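Local coordinates for protein glutathione S-transferase (Sulfitobacter, PDB 4GF0) that binds glutathione and, as a glutathione S-transferase homolog, probably conjugates it to electrophilic substrates, at residues L4-T9 with V54-L59; I13-I19 with P164-V169; V133-A138 with L173-V178. One frame throughout, in Å; residues are numbered along the deposited sequence.

Contact 1. Residues L4-T9 with V54-L59. With GSH (glutathione), chain D.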
loop_
_atom_site.group_PDB
_atom_site.type_symbol
_atom_site.label_atom_id
_atom_site.label_comp_id
_atom_site.label_asym_id
_atom_site.label_seq_id
_atom_site.Cartn_x
_atom_site.Cartn_y
_atom_site.Cartn_z
ATOM N N LEU A 4 5.329 -14.269 -17.140
ATOM C CA LEU A 4 5.669 -13.353 -16.066
ATOM C C LEU A 4 6.805 -13.937 -15.242
ATOM O O LEU A 4 6.866 -15.149 -15.041
ATOM C CB LEU A 4 4.460 -13.206 -15.149
ATOM C CG LEU A 4 3.188 -12.631 -15.760
ATOM C CD1 LEU A 4 2.072 -12.617 -14.714
ATOM C CD2 LEU A 4 3.474 -11.233 -16.260
ATOM N N THR A 5 7.671 -13.070 -14.727
ATOM C CA THR A 5 8.723 -13.488 -13.811
ATOM C C THR A 5 8.510 -12.789 -12.483
ATOM O O THR A 5 8.417 -11.561 -12.426
ATOM C CB THR A 5 10.107 -13.119 -14.354
ATOM O OG1 THR A 5 10.263 -13.673 -15.663
ATOM C CG2 THR A 5 11.204 -13.672 -13.442
ATOM N N LEU A 6 8.434 -13.568 -11.410
ATOM C CA LEU A 6 8.188 -12.998 -10.096
ATOM C C LEU A 6 9.426 -13.155 -9.245
ATOM O O LEU A 6 9.873 -14.274 -9.012
ATOM C CB LEU A 6 7.037 -13.725 -9.409
ATOM C CG LEU A 6 6.771 -13.264 -7.973
ATOM C CD1 LEU A 6 6.215 -11.848 -7.970
ATOM C CD2 LEU A 6 5.785 -14.229 -7.310
ATOM N N TYR A 7 9.962 -12.038 -8.765
ATOM C CA TYR A 7 11.065 -12.082 -7.814
ATOM C C TYR A 7 10.465 -12.169 -6.414
ATOM O O TYR A 7 9.650 -11.341 -6.037
ATOM C CB TYR A 7 11.922 -10.826 -7.964
ATOM C CG TYR A 7 12.565 -10.762 -9.323
ATOM C CD1 TYR A 7 11.892 -10.231 -10.414
ATOM C CD2 TYR A 7 13.840 -11.273 -9.523
ATOM C CE1 TYR A 7 12.493 -10.200 -11.675
ATOM C CE2 TYR A 7 14.436 -11.236 -10.765
ATOM C CZ TYR A 7 13.760 -10.705 -11.831
ATOM O OH TYR A 7 14.371 -10.677 -13.064
ATOM N N PHE A 8 10.868 -13.184 -5.662
ATOM C CA PHE A 8 10.233 -13.476 -4.389
ATOM C C PHE A 8 11.253 -14.022 -3.410
ATOM O O PHE A 8 12.371 -14.398 -3.783
ATOM C CB PHE A 8 9.142 -14.538 -4.589
ATOM C CG PHE A 8 9.674 -15.941 -4.592
ATOM C CD1 PHE A 8 10.259 -16.471 -5.739
ATOM C CD2 PHE A 8 9.621 -16.731 -3.445
ATOM C CE1 PHE A 8 10.771 -17.766 -5.742
ATOM C CE2 PHE A 8 10.144 -18.011 -3.444
ATOM C CZ PHE A 8 10.714 -18.531 -4.595
ATOM N N THR A 9 10.845 -14.105 -2.149
ATOM C CA THR A 9 11.669 -14.716 -1.118
ATOM C C THR A 9 10.711 -15.523 -0.261
ATOM O O THR A 9 9.639 -15.020 0.078
ATOM C CB THR A 9 12.352 -13.639 -0.272
ATOM O OG1 THR A 9 13.175 -12.824 -1.117
ATOM C CG2 THR A 9 13.214 -14.267 0.831
ATOM N N VAL A 54 11.288 -7.338 -2.175
ATOM C CA VAL A 54 10.448 -8.236 -2.967
ATOM C C VAL A 54 9.005 -8.004 -2.498
ATOM O O VAL A 54 8.780 -7.665 -1.336
ATOM C CB VAL A 54 10.865 -9.726 -2.802
ATOM C CG1 VAL A 54 12.257 -9.957 -3.373
ATOM C CG2 VAL A 54 10.825 -10.138 -1.335
ATOM N N PRO A 55 8.016 -8.179 -3.385
ATOM C CA PRO A 55 8.085 -8.680 -4.764
ATOM C C PRO A 55 8.472 -7.642 -5.807
ATOM O O PRO A 55 8.313 -6.435 -5.596
ATOM C CB PRO A 55 6.646 -9.116 -5.032
ATOM C CG PRO A 55 5.828 -8.119 -4.215
ATOM C CD PRO A 55 6.621 -7.968 -2.950
ATOM N N ALA A 56 8.950 -8.137 -6.946
ATOM C CA ALA A 56 8.974 -7.353 -8.172
ATOM C C ALA A 56 8.478 -8.298 -9.247
ATOM O O ALA A 56 8.679 -9.515 -9.161
ATOM C CB ALA A 56 10.391 -6.854 -8.488
ATOM N N LEU A 57 7.828 -7.747 -10.261
ATOM C CA LEU A 57 7.285 -8.570 -11.332
ATOM C C LEU A 57 7.798 -8.059 -12.661
ATOM O O LEU A 57 7.678 -6.870 -12.960
ATOM C CB LEU A 57 5.754 -8.500 -11.313
ATOM C CG LEU A 57 5.003 -9.464 -12.235
ATOM C CD1 LEU A 57 5.109 -10.906 -11.696
ATOM C CD2 LEU A 57 3.543 -9.017 -12.353
ATOM N N ARG A 58 8.371 -8.951 -13.466
ATOM C CA ARG A 58 8.797 -8.561 -14.792
ATOM C C ARG A 58 7.740 -8.990 -15.794
ATOM O O ARG A 58 7.368 -10.170 -15.865
ATOM C CB ARG A 58 10.140 -9.203 -15.157
ATOM C CG ARG A 58 10.602 -8.840 -16.562
ATOM C CD ARG A 58 11.848 -9.617 -16.977
ATOM N NE ARG A 58 12.938 -9.393 -16.035
ATOM C CZ ARG A 58 13.702 -8.304 -16.020
ATOM N NH1 ARG A 58 13.497 -7.331 -16.903
ATOM N NH2 ARG A 58 14.671 -8.185 -15.118
ATOM N N LEU A 59 7.264 -8.032 -16.578
ATOM C CA LEU A 59 6.202 -8.309 -17.545
ATOM C C LEU A 59 6.786 -8.865 -18.830
ATOM O O LEU A 59 8.008 -8.933 -18.987
ATOM C CB LEU A 59 5.403 -7.038 -17.835
ATOM C CG LEU A 59 4.793 -6.368 -16.606
ATOM C CD1 LEU A 59 3.893 -5.208 -17.049
ATOM C CD2 LEU A 59 4.026 -7.368 -15.734
HETATM N N1 GSH D . 5.477 -1.995 0.429
HETATM C CA1 GSH D . 6.175 -3.143 -0.104
HETATM C C1 GSH D . 5.199 -4.078 -0.746
HETATM O O11 GSH D . 5.528 -4.730 -1.774
HETATM O O12 GSH D . 4.053 -4.237 -0.245
HETATM C CB1 GSH D . 6.875 -3.889 1.007
HETATM C CG1 GSH D . 7.951 -4.764 0.360
HETATM C CD1 GSH D . 8.863 -5.333 1.453
HETATM O OE1 GSH D . 9.262 -4.623 2.378
HETATM N N2 GSH D . 9.251 -6.738 1.380
HETATM C CA2 GSH D . 10.118 -7.287 2.394
HETATM C C2 GSH D . 11.537 -7.107 1.923
HETATM O O2 GSH D . 11.804 -7.101 0.729
HETATM C CB2 GSH D . 9.845 -8.743 2.602
HETATM S SG2 GSH D . 8.225 -8.958 3.317
HETATM N N3 GSH D . 12.624 -6.916 2.874
HETATM C CA3 GSH D . 13.980 -6.756 2.361
HETATM C C3 GSH D . 14.748 -5.723 3.147
HETATM O O31 GSH D . 14.136 -4.891 3.876
HETATM O O32 GSH D . 16.016 -5.675 3.061
HETATM O O HOH W 1 9.020 -12.281 -17.611
#

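Contact 2. Residues I13-I19 with P164-V169. With GSH (glutathione), chain D.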
loop_
_atom_site.group_PDB
_atom_site.type_symbol
_atom_site.label_atom_id
_atom_site.label_comp_id
_atom_site.label_asym_id
_atom_site.label_seq_id
_atom_site.Cartn_x
_atom_site.Cartn_y
_atom_site.Cartn_z
ATOM N N ILE A 13 6.125 -11.248 1.830
ATOM C CA ILE A 13 4.877 -10.774 1.252
ATOM C C ILE A 13 4.782 -11.049 -0.253
ATOM O O ILE A 13 3.679 -11.100 -0.810
ATOM C CB ILE A 13 4.658 -9.270 1.546
ATOM C CG1 ILE A 13 3.182 -8.892 1.391
ATOM C CG2 ILE A 13 5.580 -8.397 0.676
ATOM C CD1 ILE A 13 2.263 -9.702 2.311
ATOM N N SER A 14 5.929 -11.232 -0.907
ATOM C CA SER A 14 5.959 -11.577 -2.330
ATOM C C SER A 14 5.155 -12.833 -2.625
ATOM O O SER A 14 4.674 -13.019 -3.750
ATOM C CB SER A 14 7.400 -11.783 -2.812
ATOM O OG SER A 14 8.089 -12.743 -2.014
ATOM N N VAL A 15 5.019 -13.711 -1.633
ATOM C CA VAL A 15 4.297 -14.962 -1.835
ATOM C C VAL A 15 2.812 -14.712 -2.125
ATOM O O VAL A 15 2.161 -15.519 -2.796
ATOM C CB VAL A 15 4.498 -15.937 -0.643
ATOM C CG1 VAL A 15 3.788 -17.253 -0.885
ATOM C CG2 VAL A 15 5.995 -16.194 -0.423
ATOM N N ALA A 16 2.281 -13.587 -1.645
ATOM C CA ALA A 16 0.889 -13.238 -1.927
ATOM C C ALA A 16 0.667 -13.110 -3.430
ATOM O O ALA A 16 -0.380 -13.491 -3.954
ATOM C CB ALA A 16 0.490 -11.937 -1.219
ATOM N N VAL A 17 1.654 -12.565 -4.131
ATOM C CA VAL A 17 1.513 -12.379 -5.566
ATOM C C VAL A 17 1.556 -13.742 -6.253
ATOM O O VAL A 17 0.784 -14.008 -7.175
ATOM C CB VAL A 17 2.600 -11.426 -6.111
ATOM C CG1 VAL A 17 2.441 -11.236 -7.627
ATOM C CG2 VAL A 17 2.517 -10.071 -5.403
ATOM N N ALA A 18 2.442 -14.622 -5.793
ATOM C CA ALA A 18 2.514 -15.965 -6.367
ATOM C C ALA A 18 1.180 -16.694 -6.217
ATOM O O ALA A 18 0.696 -17.341 -7.153
ATOM C CB ALA A 18 3.629 -16.756 -5.720
ATOM N N ILE A 19 0.580 -16.568 -5.045
ATOM C CA ILE A 19 -0.715 -17.190 -4.797
ATOM C C ILE A 19 -1.754 -16.673 -5.790
ATOM O O ILE A 19 -2.522 -17.454 -6.351
ATOM C CB ILE A 19 -1.166 -16.942 -3.365
ATOM C CG1 ILE A 19 -0.258 -17.739 -2.428
ATOM C CG2 ILE A 19 -2.634 -17.379 -3.165
ATOM C CD1 ILE A 19 -0.415 -17.365 -0.935
ATOM N N PRO A 164 -5.110 -13.554 -0.542
ATOM C CA PRO A 164 -3.696 -13.950 -0.518
ATOM C C PRO A 164 -2.852 -12.987 0.301
ATOM O O PRO A 164 -1.937 -13.402 1.004
ATOM C CB PRO A 164 -3.278 -13.827 -1.985
ATOM C CG PRO A 164 -4.534 -14.067 -2.739
ATOM C CD PRO A 164 -5.614 -13.429 -1.925
ATOM N N TYR A 165 -3.159 -11.701 0.180
ATOM C CA TYR A 165 -2.473 -10.665 0.933
ATOM C C TYR A 165 -2.632 -10.917 2.432
ATOM O O TYR A 165 -1.638 -10.949 3.170
ATOM C CB TYR A 165 -3.034 -9.286 0.542
ATOM C CG TYR A 165 -2.070 -8.132 0.659
ATOM C CD1 TYR A 165 -1.005 -8.162 1.558
ATOM C CD2 TYR A 165 -2.241 -6.996 -0.116
ATOM C CE1 TYR A 165 -0.117 -7.080 1.665
ATOM C CE2 TYR A 165 -1.367 -5.926 -0.026
ATOM C CZ TYR A 165 -0.317 -5.965 0.865
ATOM O OH TYR A 165 0.524 -4.877 0.936
ATOM N N LEU A 166 -3.865 -11.130 2.887
ATOM C CA LEU A 166 -4.119 -11.328 4.318
ATOM C C LEU A 166 -3.497 -12.624 4.807
ATOM O O LEU A 166 -2.957 -12.684 5.906
ATOM C CB LEU A 166 -5.623 -11.330 4.607
ATOM C CG LEU A 166 -6.001 -11.510 6.077
ATOM C CD1 LEU A 166 -5.492 -10.330 6.903
ATOM C CD2 LEU A 166 -7.516 -11.653 6.189
ATOM N N PHE A 167 -3.563 -13.657 3.981
ATOM C CA PHE A 167 -3.008 -14.950 4.367
ATOM C C PHE A 167 -1.512 -14.869 4.679
ATOM O O PHE A 167 -1.049 -15.363 5.710
ATOM C CB PHE A 167 -3.246 -15.964 3.255
ATOM C CG PHE A 167 -2.631 -17.302 3.525
ATOM C CD1 PHE A 167 -3.130 -18.115 4.529
ATOM C CD2 PHE A 167 -1.557 -17.744 2.773
ATOM C CE1 PHE A 167 -2.565 -19.371 4.779
ATOM C CE2 PHE A 167 -0.985 -18.991 3.020
ATOM C CZ PHE A 167 -1.491 -19.801 4.025
ATOM N N VAL A 168 -0.749 -14.260 3.782
ATOM C CA VAL A 168 0.689 -14.189 3.994
ATOM C C VAL A 168 1.031 -13.347 5.225
ATOM O O VAL A 168 1.934 -13.688 5.986
ATOM C CB VAL A 168 1.434 -13.695 2.730
ATOM C CG1 VAL A 168 2.906 -13.481 3.043
ATOM C CG2 VAL A 168 1.271 -14.715 1.608
ATOM N N VAL A 169 0.283 -12.275 5.455
ATOM C CA VAL A 169 0.512 -11.462 6.647
ATOM C C VAL A 169 0.153 -12.223 7.922
ATOM O O VAL A 169 0.915 -12.217 8.892
ATOM C CB VAL A 169 -0.251 -10.126 6.590
ATOM C CG1 VAL A 169 -0.060 -9.340 7.899
ATOM C CG2 VAL A 169 0.219 -9.295 5.386
HETATM N N1 GSH D . 5.477 -1.995 0.429
HETATM C CA1 GSH D . 6.175 -3.143 -0.104
HETATM C C1 GSH D . 5.199 -4.078 -0.746
HETATM O O11 GSH D . 5.528 -4.730 -1.774
HETATM O O12 GSH D . 4.053 -4.237 -0.245
HETATM C CB1 GSH D . 6.875 -3.889 1.007
HETATM C CG1 GSH D . 7.951 -4.764 0.360
HETATM C CD1 GSH D . 8.863 -5.333 1.453
HETATM O OE1 GSH D . 9.262 -4.623 2.378
HETATM N N2 GSH D . 9.251 -6.738 1.380
HETATM C CA2 GSH D . 10.118 -7.287 2.394
HETATM C C2 GSH D . 11.537 -7.107 1.923
HETATM O O2 GSH D . 11.804 -7.101 0.729
HETATM C CB2 GSH D . 9.845 -8.743 2.602
HETATM S SG2 GSH D . 8.225 -8.958 3.317
HETATM N N3 GSH D . 12.624 -6.916 2.874
HETATM C CA3 GSH D . 13.980 -6.756 2.361
HETATM C C3 GSH D . 14.748 -5.723 3.147
HETATM O O31 GSH D . 14.136 -4.891 3.876
HETATM O O32 GSH D . 16.016 -5.675 3.061
#

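Contact 3. Residues V133-A138 with L173-V178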
loop_
_atom_site.group_PDB
_atom_site.type_symbol
_atom_site.label_atom_id
_atom_site.label_comp_id
_atom_site.label_asym_id
_atom_site.label_seq_id
_atom_site.Cartn_x
_atom_site.Cartn_y
_atom_site.Cartn_z
ATOM N N VAL A 133 6.381 -5.499 18.930
ATOM C CA VAL A 133 5.762 -6.230 17.814
ATOM C C VAL A 133 4.651 -7.222 18.210
ATOM O O VAL A 133 3.631 -7.305 17.520
ATOM C CB VAL A 133 6.825 -6.908 16.901
ATOM C CG1 VAL A 133 6.166 -7.749 15.803
ATOM C CG2 VAL A 133 7.713 -5.853 16.257
ATOM N N PRO A 134 4.836 -7.986 19.307
ATOM C CA PRO A 134 3.716 -8.861 19.676
ATOM C C PRO A 134 2.462 -8.061 20.004
ATOM O O PRO A 134 1.349 -8.500 19.708
ATOM C CB PRO A 134 4.233 -9.581 20.921
ATOM C CG PRO A 134 5.707 -9.626 20.722
ATOM C CD PRO A 134 6.048 -8.304 20.086
ATOM N N GLU A 135 2.635 -6.878 20.578
ATOM C CA GLU A 135 1.483 -6.048 20.908
ATOM C C GLU A 135 0.881 -5.319 19.704
ATOM O O GLU A 135 -0.341 -5.257 19.575
ATOM C CB GLU A 135 1.816 -5.082 22.043
ATOM C CG GLU A 135 2.068 -5.820 23.353
ATOM C CD GLU A 135 2.517 -4.904 24.463
ATOM O OE1 GLU A 135 2.000 -3.769 24.544
ATOM O OE2 GLU A 135 3.392 -5.320 25.255
ATOM N N THR A 136 1.720 -4.783 18.818
ATOM C CA THR A 136 1.203 -4.094 17.638
ATOM C C THR A 136 0.540 -5.068 16.660
ATOM O O THR A 136 -0.476 -4.742 16.048
ATOM C CB THR A 136 2.282 -3.270 16.900
ATOM O OG1 THR A 136 3.334 -4.138 16.457
ATOM C CG2 THR A 136 2.848 -2.199 17.812
ATOM N N MET A 137 1.116 -6.256 16.507
ATOM C CA MET A 137 0.527 -7.263 15.622
ATOM C C MET A 137 -0.770 -7.832 16.191
ATOM O O MET A 137 -1.689 -8.159 15.441
ATOM C CB MET A 137 1.520 -8.395 15.318
ATOM C CG MET A 137 2.679 -7.974 14.418
ATOM S SD MET A 137 2.201 -7.459 12.747
ATOM C CE MET A 137 1.819 -9.036 12.000
ATOM N N ALA A 138 -0.852 -7.942 17.515
ATOM C CA ALA A 138 -2.080 -8.414 18.141
ATOM C C ALA A 138 -3.188 -7.391 17.910
ATOM O O ALA A 138 -4.342 -7.754 17.644
ATOM C CB ALA A 138 -1.878 -8.641 19.628
ATOM N N LEU A 173 1.956 -14.149 12.179
ATOM C CA LEU A 173 1.479 -13.860 13.545
ATOM C C LEU A 173 2.105 -14.732 14.630
ATOM O O LEU A 173 2.568 -14.208 15.653
ATOM C CB LEU A 173 -0.050 -13.917 13.623
ATOM C CG LEU A 173 -0.800 -12.757 12.961
ATOM C CD1 LEU A 173 -2.283 -13.079 12.838
ATOM C CD2 LEU A 173 -0.605 -11.464 13.757
ATOM N N ASP A 174 2.119 -16.047 14.428
ATOM C CA ASP A 174 2.694 -16.955 15.424
ATOM C C ASP A 174 4.155 -16.598 15.687
ATOM O O ASP A 174 4.580 -16.489 16.844
ATOM C CB ASP A 174 2.584 -18.413 14.968
ATOM C CG ASP A 174 1.204 -19.006 15.214
ATOM O OD1 ASP A 174 0.391 -18.372 15.917
ATOM O OD2 ASP A 174 0.945 -20.123 14.718
ATOM N N GLY A 175 4.900 -16.384 14.604
ATOM C CA GLY A 175 6.300 -16.010 14.676
ATOM C C GLY A 175 6.523 -14.660 15.331
ATOM O O GLY A 175 7.597 -14.399 15.884
ATOM N N ASP A 176 5.513 -13.794 15.270
ATOM C CA ASP A 176 5.612 -12.478 15.888
ATOM C C ASP A 176 5.107 -12.480 17.328
ATOM O O ASP A 176 5.068 -11.436 17.971
ATOM C CB ASP A 176 4.867 -11.410 15.061
ATOM C CG ASP A 176 5.604 -11.031 13.783
ATOM O OD1 ASP A 176 6.753 -11.484 13.594
ATOM O OD2 ASP A 176 5.038 -10.269 12.965
ATOM N N GLY A 177 4.713 -13.648 17.828
ATOM C CA GLY A 177 4.275 -13.772 19.207
ATOM C C GLY A 177 2.782 -13.588 19.438
ATOM O O GLY A 177 2.364 -13.268 20.558
ATOM N N VAL A 178 1.981 -13.796 18.392
ATOM C CA VAL A 178 0.522 -13.699 18.479
ATOM C C VAL A 178 -0.113 -15.051 18.142
ATOM O O VAL A 178 0.206 -15.644 17.111
ATOM C CB VAL A 178 -0.028 -12.646 17.490
ATOM C CG1 VAL A 178 -1.549 -12.522 17.623
ATOM C CG2 VAL A 178 0.634 -11.290 17.717
#

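Contact 1. Residues L4-T9 with V54-L59
The strand pair of Thr5, Leu6 and Tyr7 with Arg58, Leu57 and Ala56 forms the centre of the four-stranded sheet in the thioredoxin-like domain. The strands 4-8 and 56-58 run antiparallel. Thr5 and Arg58 are a hydrogen-bonded pair: Arg58 N gives a bond to Thr5 O at 2.8 Å, and Thr5 N gives one to Arg58 O. A water accepts from Thr5 OG1 and donates to Arg58 O, so that carbonyl has two donors. Tyr7 N bonds to Ala56 O at 2.9 Å; the return bond from Ala56 N to Tyr7 O is weak. The ring of Tyr7 also has Ala56 O at its edge. On the same face of the sheet, Arg58 NH2 donates to Tyr7 OH at 3.2 Å. The hydroxyl lies in the guanidinium plane, while the phenol ring is turned 74° from it. A bend in the arginine chain at chi3 (-57°) brings NH2 back to the hydroxyl. The other face carries Leu6 and Leu57, whose CD1 atoms meet at 4.0 Å; helix 14-23 covers Leu6. Val54 and Pro55 precede strand 56-58, and the peptide bond between them is cis; this cis-proline loop binds glutathione, as in related transferases. Val54 N donates to glutathione O2 at 3.0 Å, and glutathione N2 donates to Val54 O at 2.9 Å. Beyond the strand end, Val54 CG2 packs on Thr9 OG1, which is hydrogen-bonded to Val33 O.

Contact 2. Residues I13-I19 with P164-V169
One methyl group, Ile13 CD1, touches three residues of helix 162-170: Tyr165, Val168 and Val169. This is the interface between the thioredoxin-like domain and the all-helical domain of the glutathione transferase fold. Ile13 lies just before helix 14-23. Its CG1, anti to the backbone N (chi1 -160°), starts that branch toward the helical domain, and chi2 (58°) sets CD1 there. Ile13 CD1 approaches the Tyr165 ring obliquely, 3.6 Å from Tyr165 CE1. On the other branch, Ile13 CG2 lies 3.8 Å from SG2 of glutathione. Ile13 thus has the thiol on its CG2 side and Tyr165 on its CD1 side.

The axes of the two helical segments approach to 8.2 Å, at an angle of 139° between their directions. Ala16 sits at their close approach, and its small side chain lets Pro164 come near: Ala16 CB lies 3.6 Å from Pro164 O. No hydrogen bond joins the segments. Val168 CG2 packs on the backbone of Ala16 and also meets Val15 CB. Further along, Ile19 divides its branches. Ile19 CG2 rests on the ring of Pro164, 3.8 Å from Pro164 CB. The other branch runs past Val168 in the opposite direction and crosses Phe167 at about a right angle, ending with Ile19 CD1 3.9 Å from Phe167 CD2.

Contact 3. Residues V133-A138 with L173-V178
Apolar contacts join Met137 and Ala138 to Leu173 and Val178. Met137 CE meets Leu173 CD2 at 3.9 Å, and Met137 CB lies at the same distance from Val178 CG2. That valine methyl also reaches Ala138 N and CB. Val178 CG2 stands anti to its own carbonyl carbon (chi1 -178° for CG1), on the side facing the helix. Beside these, Val133 CG1 packs against the carboxylate carbon of Asp176. In the helical C-terminal domain, helix 123-148 thereby meets the loop that leads from helix 162-170 to helix 184-194. The loop turns through a type I beta turn from Asp174 to Gly177, closed by Gly177 N to Asp174 O at 3.0 Å.

Contacts of carbon with oxygen form the second group. Val178 CG2 lies 3.5 Å from Pro134 O. The Pro134 ring covers the carbonyl of Asp176, with Pro134 CG 3.4 Å from Asp176 O. The Asp176 carboxylate lies against the side chain of Met137, which folds along it. Bends at chi2 (-64°) and chi3 (-74°) curl Met137 CE back beside Asp176 OD2, at 3.6 Å, the distance at which Met137 CG also lies from that oxygen. The charge of this buried group is met by a salt bridge from OD1 to Lys113 and a hydrogen bond between OD2 and His110. Replacing Met137 by an alanine would probably open a gap beside Leu173 CD2 and leave the Asp176 carboxylate less enclosed.

Overall arrangement
From the N terminus, strand 4-8 is followed by helix 14-23, so the first segments of contacts 1 and 2 are neighbours. Contact 1 closes the first loop, when strand 56-58 returns beside strand 4-8 within the thioredoxin-like domain. Contact 2 spans far more of the chain and crosses contact 1: it fastens helix 14-23 to helix 162-170 of the C-terminal domain. The two touch at Ser14, and at Leu6 with Ala18, and both reach glutathione. Contact 3 opens inside the span of contact 2 and closes beyond it, so these two also cross. It ties helix 123-148 to the loop after helix 162-170. Contacts 1 and 3 follow in series, with centres about 27 Å apart.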